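Local coordinates for structural polyprotein, VP2 (Israeli acute paralysis virus, PDB 5CDD), which probably serves as a structural building block of the viral capsid, here as a picornavirus-like coat protein within a pentamer, at residues T50-V55 with T151-Q156; K69-D74 with Y145-G150; S96-K101 with Y138-E143. All blocks are in the same frame, centred on the assembly; numbering follows the deposited sequence.

Contact 1 of 3, residues T50-V55 with T151-Q156; sequences TLPSTV and TEDFVQ
A classic beta bulge marks the antiparallel junction of strands 47-51 and 155-161, neighbours in one sheet of the capsid protein: two residues, Phe154 and Val155, stand opposite the single Leu51. Leu51 N donates to Val155 O at 2.9 Å, and on the same face of the sheet Leu51 CB rests on Val155 CG1. Beyond the strand end, the Asp153 carboxylate reaches across to the turn leading into helix 53-57. Ser53 grips both of its oxygens from their syn sides: Ser53 N to Asp153 OD1 at 2.8 Å, Ser53 OG to Asp153 OD2 at 2.6 Å. Thr50 OG1 adds a weak bond to Asp153 OD2 while accepting from Gln156 NE2 (3.2 Å), which approaches with its amide plane aimed at the hydroxyl, 8° out of plane. The cis peptide before Pro52 turns the chain here, and Pro52 CD sits over one face of the Phe154 ring, displaced toward the rim, in a CH-pi contact 3.9 Å from the centroid. With a backbone N-H and a hydroxyl on separate oxygens, the carboxylate is restrained in rotation, and these donors would be expected to stabilise its negative charge.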
loop_
_atom_site.group_PDB
_atom_site.type_symbol
_atom_site.label_atom_id
_atom_site.label_comp_id
_atom_site.label_asym_id
_atom_site.label_seq_id
_atom_site.Cartn_x
_atom_site.Cartn_y
_atom_site.Cartn_z
ATOM N N THR C 50 8.630 -16.781 62.339
ATOM C CA THR C 50 7.791 -17.241 61.244
ATOM C C THR C 50 6.599 -16.301 61.176
ATOM O O THR C 50 5.733 -16.290 62.050
ATOM C CB THR C 50 7.301 -18.689 61.452
ATOM O OG1 THR C 50 6.401 -19.052 60.391
ATOM C CG2 THR C 50 6.615 -18.834 62.799
ATOM N N LEU C 51 6.575 -15.488 60.128
ATOM C CA LEU C 51 5.505 -14.519 59.936
ATOM C C LEU C 51 4.444 -15.010 58.959
ATOM O O LEU C 51 4.715 -15.861 58.112
ATOM C CB LEU C 51 6.102 -13.205 59.451
ATOM C CG LEU C 51 7.120 -12.613 60.419
ATOM C CD1 LEU C 51 7.918 -11.519 59.746
ATOM C CD2 LEU C 51 6.395 -12.067 61.634
ATOM N N PRO C 52 3.226 -14.453 59.044
ATOM C CA PRO C 52 2.816 -13.408 59.985
ATOM C C PRO C 52 2.247 -13.901 61.316
ATOM O O PRO C 52 1.881 -13.090 62.164
ATOM C CB PRO C 52 1.781 -12.639 59.184
ATOM C CG PRO C 52 1.043 -13.761 58.497
ATOM C CD PRO C 52 2.199 -14.641 58.001
ATOM N N SER C 53 2.172 -15.215 61.501
ATOM C CA SER C 53 1.623 -15.762 62.734
ATOM C C SER C 53 2.297 -15.240 63.996
ATOM O O SER C 53 1.638 -15.042 65.013
ATOM C CB SER C 53 1.693 -17.291 62.724
ATOM O OG SER C 53 3.037 -17.747 62.757
ATOM N N THR C 54 3.604 -15.014 63.941
ATOM C CA THR C 54 4.326 -14.522 65.108
ATOM C C THR C 54 3.776 -13.205 65.638
ATOM O O THR C 54 3.640 -13.017 66.847
ATOM C CB THR C 54 5.827 -14.324 64.794
ATOM O OG1 THR C 54 6.441 -15.594 64.547
ATOM C CG2 THR C 54 6.535 -13.657 65.957
ATOM N N VAL C 55 3.470 -12.287 64.729
ATOM C CA VAL C 55 2.948 -10.986 65.127
ATOM C C VAL C 55 1.451 -11.068 65.430
ATOM O O VAL C 55 0.933 -10.312 66.254
ATOM C CB VAL C 55 3.206 -9.925 64.031
ATOM C CG1 VAL C 55 2.490 -10.313 62.761
ATOM C CG2 VAL C 55 2.753 -8.551 64.504
ATOM N N THR C 151 -1.836 -22.174 58.835
ATOM C CA THR C 151 -0.717 -23.032 58.446
ATOM C C THR C 151 -0.069 -22.458 57.201
ATOM O O THR C 151 0.685 -23.132 56.497
ATOM C CB THR C 151 -1.178 -24.459 58.125
ATOM O OG1 THR C 151 -2.144 -24.432 57.065
ATOM C CG2 THR C 151 -1.777 -25.104 59.362
ATOM N N GLU C 152 -0.346 -21.188 56.951
ATOM C CA GLU C 152 0.164 -20.540 55.760
ATOM C C GLU C 152 1.216 -19.445 55.940
ATOM O O GLU C 152 1.246 -18.508 55.149
ATOM C CB GLU C 152 -1.020 -19.977 54.969
ATOM C CG GLU C 152 -2.062 -21.017 54.572
ATOM C CD GLU C 152 -3.284 -20.404 53.902
ATOM O OE1 GLU C 152 -4.218 -21.162 53.560
ATOM O OE2 GLU C 152 -3.312 -19.167 53.722
ATOM N N ASP C 153 2.078 -19.540 56.949
ATOM C CA ASP C 153 3.091 -18.499 57.101
ATOM C C ASP C 153 3.892 -18.445 55.807
ATOM O O ASP C 153 4.457 -19.448 55.372
ATOM C CB ASP C 153 4.006 -18.774 58.292
ATOM C CG ASP C 153 3.368 -18.392 59.614
ATOM O OD1 ASP C 153 2.713 -17.332 59.687
ATOM O OD2 ASP C 153 3.531 -19.147 60.592
ATOM N N PHE C 154 3.928 -17.267 55.194
ATOM C CA PHE C 154 4.608 -17.084 53.920
ATOM C C PHE C 154 5.994 -16.441 53.931
ATOM O O PHE C 154 6.610 -16.291 52.877
ATOM C CB PHE C 154 3.694 -16.291 52.991
ATOM C CG PHE C 154 3.137 -15.049 53.616
ATOM C CD1 PHE C 154 3.930 -13.919 53.786
ATOM C CD2 PHE C 154 1.822 -15.017 54.059
ATOM C CE1 PHE C 154 3.417 -12.770 54.389
ATOM C CE2 PHE C 154 1.298 -13.876 54.662
ATOM C CZ PHE C 154 2.098 -12.750 54.828
ATOM N N VAL C 155 6.497 -16.058 55.098
ATOM C CA VAL C 155 7.816 -15.438 55.141
ATOM C C VAL C 155 8.540 -15.694 56.457
ATOM O O VAL C 155 7.929 -15.696 57.525
ATOM C CB VAL C 155 7.712 -13.912 54.894
ATOM C CG1 VAL C 155 6.845 -13.267 55.958
ATOM C CG2 VAL C 155 9.096 -13.289 54.876
ATOM N N GLN C 156 9.847 -15.921 56.364
ATOM C CA GLN C 156 10.675 -16.175 57.537
ATOM C C GLN C 156 11.631 -15.012 57.759
ATOM O O GLN C 156 12.285 -14.552 56.825
ATOM C CB GLN C 156 11.484 -17.460 57.352
ATOM C CG GLN C 156 10.642 -18.695 57.103
ATOM C CD GLN C 156 9.616 -18.917 58.191
ATOM O OE1 GLN C 156 9.956 -19.004 59.370
ATOM N NE2 GLN C 156 8.350 -19.009 57.801
#

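Contact 2 of 3, residues K69-D74 with Y145-G150; sequences KYLRCD and YDLVTG
This is an antiparallel strand pairing that runs into a salt bridge, at the end of strand 131-146 where it lies against strand 68-81 in the other sheet of the jelly-roll beta sandwich of picornavirus-like capsid proteins. Leu71 and Tyr145 form a hydrogen-bonded pair, Leu71 N to Tyr145 O at 2.9 Å and Tyr145 N to Leu71 O at 2.7 Å; Tyr70 and Asp146 make the adjoining non-hydrogen-bonded pair, where Tyr70 CA also sends a C-H toward Tyr145 O. Leu147 N still bonds to Lys69 O after strand geometry has given way to helical backbone angles. The side chains separate by face. On the Leu71 side, Leu147 CD2 reaches Leu71 CB at 3.5 Å and also packs on Leu71 CD2, a patch to which Leu56 of helix 53-57 and Leu190 of strand 188-193 add apolar cover. On the Tyr70 side, Lys69 leaves its backbone pointing away; its CG lies over the centre of the Tyr70 ring, and the bend at chi2 (62°) then sends CD toward Asp146. Its NZ meets Asp146 OD2 on the syn side at 3.0 Å, and OD1 more weakly. Val148 CG2 lies against Lys69 CD, the two side chains nearly perpendicular. Asp146 also starts an Asx motif: its OD1 accepts from Thr149 N at 2.7 Å, the donor standing 48° above the carboxylate plane.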
loop_
_atom_site.group_PDB
_atom_site.type_symbol
_atom_site.label_atom_id
_atom_site.label_comp_id
_atom_site.label_asym_id
_atom_site.label_seq_id
_atom_site.Cartn_x
_atom_site.Cartn_y
_atom_site.Cartn_z
ATOM N N LYS C 69 -12.080 -14.485 58.238
ATOM C CA LYS C 69 -11.476 -15.557 57.458
ATOM C C LYS C 69 -10.161 -15.248 56.749
ATOM O O LYS C 69 -9.196 -16.003 56.880
ATOM C CB LYS C 69 -12.493 -16.076 56.438
ATOM C CG LYS C 69 -12.006 -17.246 55.602
ATOM C CD LYS C 69 -11.695 -18.450 56.466
ATOM C CE LYS C 69 -11.311 -19.645 55.618
ATOM N NZ LYS C 69 -11.046 -20.841 56.456
ATOM N N TYR C 70 -10.115 -14.151 55.999
ATOM C CA TYR C 70 -8.907 -13.809 55.255
ATOM C C TYR C 70 -8.226 -12.505 55.645
ATOM O O TYR C 70 -8.878 -11.509 55.954
ATOM C CB TYR C 70 -9.219 -13.785 53.758
ATOM C CG TYR C 70 -9.727 -15.103 53.229
ATOM C CD1 TYR C 70 -8.916 -16.239 53.234
ATOM C CD2 TYR C 70 -11.024 -15.222 52.734
ATOM C CE1 TYR C 70 -9.387 -17.463 52.760
ATOM C CE2 TYR C 70 -11.506 -16.440 52.257
ATOM C CZ TYR C 70 -10.683 -17.555 52.273
ATOM O OH TYR C 70 -11.155 -18.758 51.804
ATOM N N LEU C 71 -6.898 -12.527 55.607
ATOM C CA LEU C 71 -6.088 -11.366 55.943
ATOM C C LEU C 71 -5.019 -11.144 54.883
ATOM O O LEU C 71 -4.488 -12.094 54.310
ATOM C CB LEU C 71 -5.413 -11.567 57.302
ATOM C CG LEU C 71 -4.391 -10.507 57.723
ATOM C CD1 LEU C 71 -5.083 -9.169 57.940
ATOM C CD2 LEU C 71 -3.695 -10.953 58.992
ATOM N N ARG C 72 -4.715 -9.878 54.626
ATOM C CA ARG C 72 -3.695 -9.499 53.656
ATOM C C ARG C 72 -2.960 -8.337 54.312
ATOM O O ARG C 72 -3.596 -7.393 54.776
ATOM C CB ARG C 72 -4.344 -9.043 52.349
ATOM C CG ARG C 72 -3.365 -8.863 51.206
ATOM C CD ARG C 72 -3.996 -8.105 50.052
ATOM N NE ARG C 72 -3.075 -7.975 48.926
ATOM C CZ ARG C 72 -2.750 -8.970 48.105
ATOM N NH1 ARG C 72 -3.278 -10.176 48.280
ATOM N NH2 ARG C 72 -1.894 -8.764 47.112
ATOM N N CYS C 73 -1.633 -8.395 54.364
ATOM C CA CYS C 73 -0.889 -7.321 55.012
ATOM C C CYS C 73 0.624 -7.394 54.853
ATOM O O CYS C 73 1.176 -8.408 54.426
ATOM C CB CYS C 73 -1.206 -7.323 56.506
ATOM S SG CYS C 73 -0.697 -8.865 57.325
ATOM N N ASP C 74 1.281 -6.294 55.212
ATOM C CA ASP C 74 2.734 -6.208 55.174
ATOM C C ASP C 74 3.163 -6.220 56.634
ATOM O O ASP C 74 2.481 -5.652 57.487
ATOM C CB ASP C 74 3.212 -4.897 54.535
ATOM C CG ASP C 74 2.677 -4.691 53.131
ATOM O OD1 ASP C 74 2.611 -5.669 52.356
ATOM O OD2 ASP C 74 2.337 -3.536 52.800
ATOM N N TYR C 145 -4.238 -14.591 53.386
ATOM C CA TYR C 145 -3.801 -15.513 54.428
ATOM C C TYR C 145 -5.022 -16.052 55.172
ATOM O O TYR C 145 -5.871 -15.283 55.620
ATOM C CB TYR C 145 -2.876 -14.771 55.400
ATOM C CG TYR C 145 -2.385 -15.588 56.576
ATOM C CD1 TYR C 145 -1.522 -16.668 56.394
ATOM C CD2 TYR C 145 -2.773 -15.269 57.878
ATOM C CE1 TYR C 145 -1.058 -17.411 57.481
ATOM C CE2 TYR C 145 -2.316 -16.003 58.968
ATOM C CZ TYR C 145 -1.460 -17.071 58.763
ATOM O OH TYR C 145 -1.008 -17.798 59.838
ATOM N N ASP C 146 -5.114 -17.373 55.298
ATOM C CA ASP C 146 -6.234 -17.992 55.996
ATOM C C ASP C 146 -6.017 -17.878 57.503
ATOM O O ASP C 146 -5.151 -18.550 58.065
ATOM C CB ASP C 146 -6.350 -19.465 55.609
ATOM C CG ASP C 146 -7.672 -20.074 56.028
ATOM O OD1 ASP C 146 -8.022 -19.983 57.225
ATOM O OD2 ASP C 146 -8.361 -20.647 55.157
ATOM N N LEU C 147 -6.808 -17.030 58.151
ATOM C CA LEU C 147 -6.694 -16.817 59.587
ATOM C C LEU C 147 -7.132 -18.021 60.415
ATOM O O LEU C 147 -6.564 -18.298 61.467
ATOM C CB LEU C 147 -7.509 -15.586 60.000
ATOM C CG LEU C 147 -7.097 -14.239 59.397
ATOM C CD1 LEU C 147 -8.145 -13.198 59.733
ATOM C CD2 LEU C 147 -5.735 -13.820 59.920
ATOM N N VAL C 148 -8.133 -18.746 59.938
ATOM C CA VAL C 148 -8.637 -19.897 60.678
ATOM C C VAL C 148 -7.717 -21.113 60.597
ATOM O O VAL C 148 -7.545 -21.828 61.581
ATOM C CB VAL C 148 -10.047 -20.299 60.186
ATOM C CG1 VAL C 148 -10.589 -21.430 61.018
ATOM C CG2 VAL C 148 -10.982 -19.122 60.288
ATOM N N THR C 149 -7.120 -21.342 59.432
ATOM C CA THR C 149 -6.229 -22.480 59.234
ATOM C C THR C 149 -4.839 -22.269 59.832
ATOM O O THR C 149 -4.215 -23.220 60.298
ATOM C CB THR C 149 -6.099 -22.805 57.731
ATOM O OG1 THR C 149 -7.288 -23.468 57.283
ATOM C CG2 THR C 149 -4.887 -23.679 57.473
ATOM N N GLY C 150 -4.356 -21.030 59.801
ATOM C CA GLY C 150 -3.053 -20.706 60.356
ATOM C C GLY C 150 -1.874 -21.609 60.037
ATOM O O GLY C 150 -1.004 -21.800 60.884
#

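Contact 3 of 3, residues S96-K101 with Y138-E143; sequences SPYDDK and YASFQE
Tyr98 reaches from the turn after strand 90-97 into the irregular loop that interrupts strand 131-146, its hydroxyl meeting an ST turn in the jelly-roll beta sandwich of picornavirus-like capsid proteins. The ring is carried by a residue with a positive phi (49°) that opens the type I turn to Lys101; chi1 of -65° sets its CG anti to the carbonyl carbon. At the far end of the ring, OH reaches Ser140 and Phe141. Ser140 CA stands at the ring edge, near its plane. The Phe141 side chain crosses that of Tyr98 at about a right angle, yet the two ring planes are turned by only 33° and the centroids lie 5.0 Å apart, an oblique pairing. Contact is made by one side of the phenylalanine: CD2 and CE2 lie near Tyr98 CZ and CE1, while Ala139 O approaches Tyr98 CE2. Nearer the strand, Pro97 CG touches Ala139 CB at 3.9 Å, and Trp192 of a neighbouring subunit packs on both residues. Pro155 of a neighbouring subunit likewise packs on Tyr98 and Phe141, placing the pair at a subunit interface. Two donors converge on the phenol oxygen: Phe141 N to Tyr98 OH at 3.0 Å and Ser140 OG to Tyr98 OH at 2.9 Å. Ser140 OG in turn accepts from Gln142 N at 3.2 Å, closing the ST turn.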
loop_
_atom_site.group_PDB
_atom_site.type_symbol
_atom_site.label_atom_id
_atom_site.label_comp_id
_atom_site.label_asym_id
_atom_site.label_seq_id
_atom_site.Cartn_x
_atom_site.Cartn_y
_atom_site.Cartn_z
ATOM N N SER C 96 13.005 -14.080 54.109
ATOM C CA SER C 96 12.963 -15.008 52.987
ATOM C C SER C 96 11.577 -15.626 52.821
ATOM O O SER C 96 11.157 -16.457 53.625
ATOM C CB SER C 96 14.000 -16.114 53.201
ATOM O OG SER C 96 13.965 -17.063 52.150
ATOM N N PRO C 97 10.843 -15.221 51.771
ATOM C CA PRO C 97 9.500 -15.752 51.517
ATOM C C PRO C 97 9.503 -17.269 51.313
ATOM O O PRO C 97 10.283 -17.791 50.516
ATOM C CB PRO C 97 9.070 -15.007 50.255
ATOM C CG PRO C 97 9.791 -13.703 50.370
ATOM C CD PRO C 97 11.160 -14.134 50.827
ATOM N N TYR C 98 8.634 -17.969 52.039
ATOM C CA TYR C 98 8.527 -19.421 51.924
ATOM C C TYR C 98 9.886 -20.105 51.995
ATOM O O TYR C 98 10.126 -21.091 51.301
ATOM C CB TYR C 98 7.846 -19.787 50.603
ATOM C CG TYR C 98 6.414 -19.323 50.509
ATOM C CD1 TYR C 98 5.382 -20.064 51.085
ATOM C CD2 TYR C 98 6.090 -18.127 49.869
ATOM C CE1 TYR C 98 4.059 -19.625 51.026
ATOM C CE2 TYR C 98 4.771 -17.677 49.806
ATOM C CZ TYR C 98 3.761 -18.431 50.386
ATOM O OH TYR C 98 2.456 -17.990 50.332
ATOM N N ASP C 99 10.770 -19.586 52.839
ATOM C CA ASP C 99 12.109 -20.150 52.975
ATOM C C ASP C 99 12.086 -21.615 53.392
ATOM O O ASP C 99 12.998 -22.378 53.073
ATOM C CB ASP C 99 12.917 -19.353 53.997
ATOM C CG ASP C 99 14.375 -19.759 54.020
ATOM O OD1 ASP C 99 15.098 -19.429 53.058
ATOM O OD2 ASP C 99 14.799 -20.415 54.993
ATOM N N ASP C 100 11.035 -22.005 54.103
ATOM C CA ASP C 100 10.892 -23.372 54.585
ATOM C C ASP C 100 9.923 -24.193 53.741
ATOM O O ASP C 100 9.644 -25.350 54.058
ATOM C CB ASP C 100 10.412 -23.348 56.035
ATOM C CG ASP C 100 9.134 -22.539 56.211
ATOM O OD1 ASP C 100 9.126 -21.344 55.843
ATOM O OD2 ASP C 100 8.137 -23.096 56.718
ATOM N N LYS C 101 9.413 -23.597 52.669
ATOM C CA LYS C 101 8.463 -24.280 51.797
ATOM C C LYS C 101 9.043 -24.527 50.407
ATOM O O LYS C 101 8.300 -24.770 49.455
ATOM C CB LYS C 101 7.186 -23.449 51.664
ATOM C CG LYS C 101 6.562 -23.021 52.983
ATOM C CD LYS C 101 5.930 -24.185 53.722
ATOM C CE LYS C 101 5.236 -23.704 54.992
ATOM N NZ LYS C 101 4.181 -22.679 54.723
ATOM N N TYR C 138 3.573 -8.030 51.526
ATOM C CA TYR C 138 2.782 -9.253 51.512
ATOM C C TYR C 138 3.535 -10.222 50.603
ATOM O O TYR C 138 3.604 -10.017 49.391
ATOM C CB TYR C 138 1.393 -8.957 50.948
ATOM C CG TYR C 138 0.466 -10.143 50.939
ATOM C CD1 TYR C 138 0.021 -10.710 52.129
ATOM C CD2 TYR C 138 0.043 -10.710 49.738
ATOM C CE1 TYR C 138 -0.823 -11.815 52.127
ATOM C CE2 TYR C 138 -0.800 -11.816 49.724
ATOM C CZ TYR C 138 -1.228 -12.362 50.921
ATOM O OH TYR C 138 -2.052 -13.460 50.912
ATOM N N ALA C 139 4.103 -11.270 51.190
ATOM C CA ALA C 139 4.890 -12.229 50.424
ATOM C C ALA C 139 4.221 -13.558 50.105
ATOM O O ALA C 139 4.889 -14.498 49.674
ATOM C CB ALA C 139 6.215 -12.480 51.136
ATOM N N SER C 140 2.913 -13.647 50.308
ATOM C CA SER C 140 2.202 -14.887 50.019
ATOM C C SER C 140 1.905 -14.963 48.529
ATOM O O SER C 140 1.784 -13.934 47.862
ATOM C CB SER C 140 0.891 -14.947 50.807
ATOM O OG SER C 140 0.217 -16.177 50.590
ATOM N N PHE C 141 1.802 -16.180 48.003
ATOM C CA PHE C 141 1.496 -16.364 46.590
ATOM C C PHE C 141 -0.014 -16.519 46.444
ATOM O O PHE C 141 -0.545 -16.598 45.335
ATOM C CB PHE C 141 2.230 -17.591 46.028
ATOM C CG PHE C 141 1.826 -18.900 46.655
ATOM C CD1 PHE C 141 0.609 -19.497 46.344
ATOM C CD2 PHE C 141 2.675 -19.547 47.544
ATOM C CE1 PHE C 141 0.247 -20.720 46.910
ATOM C CE2 PHE C 141 2.323 -20.768 48.114
ATOM C CZ PHE C 141 1.105 -21.356 47.795
ATOM N N GLN C 142 -0.695 -16.556 47.585
ATOM C CA GLN C 142 -2.143 -16.681 47.622
ATOM C C GLN C 142 -2.763 -15.295 47.729
ATOM O O GLN C 142 -2.107 -14.346 48.155
ATOM C CB GLN C 142 -2.565 -17.530 48.818
ATOM C CG GLN C 142 -2.011 -18.936 48.788
ATOM C CD GLN C 142 -2.448 -19.747 49.981
ATOM O OE1 GLN C 142 -2.117 -19.422 51.120
ATOM N NE2 GLN C 142 -3.201 -20.811 49.730
ATOM N N GLU C 143 -4.029 -15.182 47.346
ATOM C CA GLU C 143 -4.722 -13.902 47.386
ATOM C C GLU C 143 -4.870 -13.363 48.805
ATOM O O GLU C 143 -5.051 -12.158 49.005
ATOM C CB GLU C 143 -6.097 -14.031 46.732
ATOM C CG GLU C 143 -6.061 -14.481 45.274
ATOM C CD GLU C 143 -5.114 -13.653 44.417
ATOM O OE1 GLU C 143 -3.893 -13.931 44.429
ATOM O OE2 GLU C 143 -5.589 -12.718 43.735
#

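Overall arrangement
From the N terminus, segment 50-55 comes first and meets 151-156, so contact 1 closes the longest loop. Within it, 69-74 pairs with 145-150 (contact 2), and within that, 96-101 meets 138-143 (contact 3); the three loops nest without crossing. Contacts 2 and 3 share strand 131-146, and Asp74 OD1 accepts from Tyr138 N between them. The chain then passes from contact 2 straight into contact 1, where Glu152 OE2 reaches back to Asp146 N. Backbone bonds from Tyr98 to Phe154 and Ser96 to Gln156 join contacts 1 and 3. Contact 1 pairs strands of one sheet, contact 2 those of the other, and contact 3 bridges them.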